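Local coordinates for protein L-ornithine N(5)-monooxygenase (Pseudomonas aeruginosa, PDB 3S5W) that catalyses the FAD- and NADPH-dependent N5-hydroxylation of L-ornithine, the first step in making the hydroxamate groups of the siderophore pyoverdin, at residues 281-286 and 420-424; 396-402 and 411-415. One frame throughout, in Å; residues are numbered along the deposited sequence.

Contact 1. Residues 281-286 and 420-424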
# COMPACT_ATOMS: atom_id res chain seq x y z
N PHE A 281 11.94 4.00 16.51
CA PHE A 281 11.65 5.29 15.95
C PHE A 281 10.16 5.66 16.13
O PHE A 281 9.84 6.84 16.15
CB PHE A 281 12.02 5.36 14.47
CG PHE A 281 11.97 6.75 13.91
CD1 PHE A 281 13.04 7.62 14.08
CD2 PHE A 281 10.84 7.19 13.21
CE1 PHE A 281 13.01 8.94 13.57
CE2 PHE A 281 10.78 8.52 12.69
CZ PHE A 281 11.87 9.39 12.88
N THR A 282 9.28 4.67 16.24
CA THR A 282 7.83 4.97 16.37
C THR A 282 7.61 5.82 17.62
O THR A 282 6.95 6.87 17.56
CB THR A 282 6.96 3.70 16.37
OG1 THR A 282 7.24 2.92 15.20
CG2 THR A 282 5.41 4.05 16.41
N ASP A 283 8.20 5.38 18.74
CA ASP A 283 8.12 6.09 20.03
C ASP A 283 8.73 7.47 19.94
O ASP A 283 8.18 8.46 20.47
CB ASP A 283 8.85 5.29 21.12
CG ASP A 283 8.04 4.13 21.65
OD1 ASP A 283 8.66 3.19 22.20
OD2 ASP A 283 6.78 4.14 21.55
N LEU A 284 9.86 7.56 19.25
CA LEU A 284 10.58 8.80 19.13
C LEU A 284 9.76 9.87 18.39
O LEU A 284 9.57 10.97 18.90
CB LEU A 284 11.93 8.56 18.43
CG LEU A 284 12.96 9.70 18.30
CD1 LEU A 284 12.62 10.66 17.19
CD2 LEU A 284 13.16 10.44 19.63
N ILE A 285 9.28 9.56 17.18
CA ILE A 285 8.52 10.55 16.42
C ILE A 285 7.21 10.93 17.13
O ILE A 285 6.84 12.11 17.16
CB ILE A 285 8.31 10.16 14.92
CG1 ILE A 285 7.74 11.37 14.14
CG2 ILE A 285 7.50 8.86 14.77
CD1 ILE A 285 7.86 11.25 12.61
N TYR A 286 6.54 9.93 17.70
CA TYR A 286 5.31 10.19 18.47
C TYR A 286 5.52 11.16 19.65
O TYR A 286 4.67 12.00 19.93
CB TYR A 286 4.68 8.90 18.97
CG TYR A 286 3.23 9.15 19.34
CD1 TYR A 286 2.87 9.48 20.66
CD2 TYR A 286 2.23 9.14 18.35
CE1 TYR A 286 1.53 9.76 20.99
CE2 TYR A 286 0.90 9.41 18.67
CZ TYR A 286 0.56 9.72 19.99
OH TYR A 286 -0.77 9.99 20.30
N ALA A 420 2.07 10.72 9.92
CA ALA A 420 2.37 12.04 10.53
C ALA A 420 2.84 11.95 11.99
O ALA A 420 3.68 12.74 12.42
CB ALA A 420 1.19 13.04 10.39
N SER A 421 2.33 10.98 12.72
CA SER A 421 2.65 10.84 14.15
C SER A 421 3.53 9.65 14.51
O SER A 421 4.14 9.61 15.58
CB SER A 421 1.35 10.75 14.96
OG SER A 421 0.49 9.70 14.50
N HIS A 422 3.54 8.63 13.66
CA HIS A 422 4.21 7.36 14.00
C HIS A 422 5.38 7.03 13.06
O HIS A 422 6.10 6.08 13.31
CB HIS A 422 3.21 6.19 13.93
CG HIS A 422 2.19 6.21 15.01
ND1 HIS A 422 2.18 5.30 16.05
CD2 HIS A 422 1.14 7.04 15.22
CE1 HIS A 422 1.14 5.55 16.84
NE2 HIS A 422 0.51 6.61 16.37
N GLY A 423 5.55 7.78 11.99
CA GLY A 423 6.77 7.69 11.21
C GLY A 423 6.63 6.98 9.88
O GLY A 423 5.55 6.48 9.54
N LEU A 424 7.74 6.92 9.15
CA LEU A 424 7.75 6.37 7.79
C LEU A 424 7.47 4.86 7.70
O LEU A 424 7.14 4.36 6.61
CB LEU A 424 9.07 6.75 7.07
CG LEU A 424 9.12 8.23 6.69
CD1 LEU A 424 10.54 8.70 6.46
CD2 LEU A 424 8.31 8.54 5.47
O HOH W 1 5.63 3.42 12.70
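The His-422 imidazole takes Tyr-286 over one face, with CD2 of the phenol 3.6 Å above the ring plane and displaced toward the rim; Tyr-400 stacks on the opposite face. At the imidazole edge, the Thr-282 methyl CG2 approaches His-422 ND1 to 3.5 Å. The Tyr-286 and His-422 planes meet at 55°, neither a stack nor edge-to-face, although the two side chains run alongside each other in the same direction. CG of Tyr-286 stands anti to its own backbone N (chi1 -162°), which lays the ring along the helix end that carries Ser-421. There Ser-421 O meets the phenol edge, 3.4 Å from Tyr-286 CD2, while the phenol OH bonds to Ile-396 O and Arg-293 makes a cation-pi contact with the ring. The Phe-281 ring brings its edge to Gly-423, CE2 to CA 4.4 Å.

Between these rings Ile-285 drives its CG2 branch against the backbone, 3.3 Å from His-422 C. No direct hydrogen bond crosses the interface. Instead one water bridges the segments, donating to His-422 O (2.8 Å) and hydrogen-bonded to Thr-282 OG1 (3.0 Å).

Gly-423, the first residue past helix 419-422, has positive phi and, lacking a side chain, lets the backbone approach Phe-281 and Ile-285. Helix 279-287, which follows substrate-binding Asn-274 to Phe-277, thus packs on the C-terminal end of a short helix leading toward FAD-binding Thr-427 to Leu-429.

Contact 2. Residues 396-402 and 411-415. With PO4 (phosphate ion), chain G.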
# COMPACT_ATOMS: atom_id res chain seq x y z
N ILE A 396 -5.00 10.46 16.57
CA ILE A 396 -4.81 9.04 16.94
C ILE A 396 -3.84 8.83 18.14
O ILE A 396 -2.82 9.55 18.28
CB ILE A 396 -4.30 8.27 15.68
CG1 ILE A 396 -4.51 6.76 15.81
CG2 ILE A 396 -2.84 8.62 15.37
CD1 ILE A 396 -4.33 6.02 14.48
N GLY A 397 -4.14 7.85 18.99
CA GLY A 397 -3.30 7.54 20.15
C GLY A 397 -2.02 6.81 19.73
O GLY A 397 -1.91 6.32 18.60
N ARG A 398 -1.07 6.71 20.65
CA ARG A 398 0.13 5.88 20.45
C ARG A 398 -0.27 4.46 20.03
O ARG A 398 0.33 3.89 19.10
CB ARG A 398 0.97 5.84 21.72
CG ARG A 398 2.25 4.97 21.64
CD ARG A 398 3.18 5.34 20.44
NE ARG A 398 4.29 4.39 20.31
CZ ARG A 398 4.20 3.19 19.71
NH1 ARG A 398 3.07 2.80 19.12
NH2 ARG A 398 5.28 2.40 19.63
N ASP A 399 -1.29 3.90 20.70
CA ASP A 399 -1.79 2.55 20.41
C ASP A 399 -2.70 2.41 19.17
O ASP A 399 -3.35 1.37 18.98
CB ASP A 399 -2.48 1.96 21.66
CG ASP A 399 -3.76 2.72 22.04
OD1 ASP A 399 -4.01 3.80 21.47
OD2 ASP A 399 -4.51 2.23 22.92
N TYR A 400 -2.75 3.45 18.34
CA TYR A 400 -3.46 3.48 17.06
C TYR A 400 -5.00 3.61 17.22
O TYR A 400 -5.73 3.45 16.27
CB TYR A 400 -3.10 2.29 16.15
CG TYR A 400 -1.61 2.24 15.87
CD1 TYR A 400 -1.06 3.00 14.83
CD2 TYR A 400 -0.76 1.45 16.67
CE1 TYR A 400 0.34 2.99 14.57
CE2 TYR A 400 0.64 1.43 16.41
CZ TYR A 400 1.16 2.21 15.35
OH TYR A 400 2.52 2.20 15.07
N ARG A 401 -5.43 3.97 18.42
CA ARG A 401 -6.85 4.14 18.71
C ARG A 401 -7.26 5.59 18.45
O ARG A 401 -6.60 6.53 18.91
CB ARG A 401 -7.11 3.76 20.17
CG ARG A 401 -8.58 3.71 20.48
CD ARG A 401 -8.78 3.02 21.77
NE ARG A 401 -10.14 3.25 22.24
CZ ARG A 401 -10.57 2.89 23.43
NH1 ARG A 401 -9.73 2.27 24.27
NH2 ARG A 401 -11.83 3.13 23.78
N LEU A 402 -8.34 5.74 17.66
CA LEU A 402 -8.95 7.04 17.36
C LEU A 402 -9.55 7.60 18.63
O LEU A 402 -10.29 6.90 19.32
CB LEU A 402 -10.07 6.90 16.30
CG LEU A 402 -9.77 6.33 14.91
CD1 LEU A 402 -10.80 6.77 13.86
CD2 LEU A 402 -8.38 6.74 14.48
N ALA A 411 -14.07 0.85 20.90
CA ALA A 411 -12.70 1.18 20.49
C ALA A 411 -12.60 1.04 18.97
O ALA A 411 -13.04 0.03 18.41
CB ALA A 411 -11.70 0.25 21.19
N ILE A 412 -12.08 2.08 18.31
CA ILE A 412 -11.82 2.05 16.87
C ILE A 412 -10.31 2.29 16.63
O ILE A 412 -9.75 3.28 17.09
CB ILE A 412 -12.62 3.14 16.14
CG1 ILE A 412 -14.13 3.00 16.49
CG2 ILE A 412 -12.35 3.07 14.61
CD1 ILE A 412 -14.94 4.21 16.19
N TYR A 413 -9.68 1.35 15.92
CA TYR A 413 -8.25 1.46 15.60
C TYR A 413 -8.11 1.64 14.08
O TYR A 413 -8.97 1.22 13.32
CB TYR A 413 -7.52 0.20 16.05
CG TYR A 413 -7.60 -0.07 17.53
CD1 TYR A 413 -8.69 -0.75 18.10
CD2 TYR A 413 -6.57 0.32 18.38
CE1 TYR A 413 -8.75 -1.01 19.48
CE2 TYR A 413 -6.62 0.05 19.76
CZ TYR A 413 -7.73 -0.61 20.29
OH TYR A 413 -7.79 -0.87 21.65
N ALA A 414 -7.01 2.27 13.65
CA ALA A 414 -6.73 2.41 12.23
C ALA A 414 -5.25 2.09 11.98
O ALA A 414 -4.43 2.47 12.77
CB ALA A 414 -7.07 3.80 11.75
N GLN A 415 -4.95 1.41 10.87
CA GLN A 415 -3.58 1.03 10.55
C GLN A 415 -3.23 1.62 9.20
O GLN A 415 -3.97 1.42 8.23
CB GLN A 415 -3.44 -0.50 10.50
CG GLN A 415 -3.68 -1.17 11.84
CD GLN A 415 -3.06 -2.55 11.89
OE1 GLN A 415 -1.84 -2.67 11.88
NE2 GLN A 415 -3.90 -3.59 11.93
P PO4 G . -11.84 2.71 27.26
O1 PO4 G . -10.93 1.61 26.74
O2 PO4 G . -13.07 2.80 26.38
O3 PO4 G . -12.24 2.37 28.68
O4 PO4 G . -11.12 4.04 27.26
O HOH W 2 -11.71 4.48 19.89
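Arg-401 and Tyr-413 form a single antiparallel beta bridge, a non-hydrogen-bonded pair that adds a loop to strand 411-414, whose other edge pairs with strand 183-186 of the mixed sheet. Two backbone bonds flank the pair: Ala-414 N to Tyr-400 O (3.1 Å) and Leu-402 N to Ile-412 O (2.9 Å). Packing is tight where Tyr-400 meets Tyr-413, with Tyr-400 O 3.3 Å from Tyr-413 CA. The type I turn from Gly-397 to Tyr-400 brings Asp-399 O to the edge of the Tyr-413 ring, 3.4 Å from CD2; Ser-442 joins the Tyr-413 hydroxyl to Asp-399 OD2. Leu-402 packs more loosely, CD1 4.1 Å from Ile-412 CG2 and CD2 near the Ala-414 methyl.

The Arg-401 end is the hydrated, ion-binding side. With CG anti to the backbone N (chi1 -171°) and the chain extended, Arg-401 passes CG over the rim of one face of the Tyr-413 ring, then lays its guanidinium on the Ala-411 methyl. A water in the guanidinium plane accepts from Arg-401 NE and Ile-412 N and donates to Leu-402 O. At the guanidinium's far end a phosphate, probably from the crystallisation liquor, also binds His-446 and is gripped twice: Arg-401 NH1 to O1 (2.8 Å, 169°) and NH2 to O2 (2.9 Å, 163°).

In the fold
Contact 1 is the more buried of the two and contact 2 only partly so, although their centres lie about 18 and 19 Å from the centre of the chain and about 14 Å from each other. Helix 419-422 is the next element after strand 411-414, so one short run of chain supplies the second segment of both. Contact 1 joins helix to helix end through rings, methyls and a single water; contact 2 joins loop to sheet edge through backbone bonds and finishes in a charged, phosphate-bound arginine. Loop 396-402 also reaches helix 279-287, where Arg-398 NE forms a 2.8 Å salt bridge with Asp-283 OD2; Arg-398 NH1 has a second partner in Glu-438 of helix 432-447.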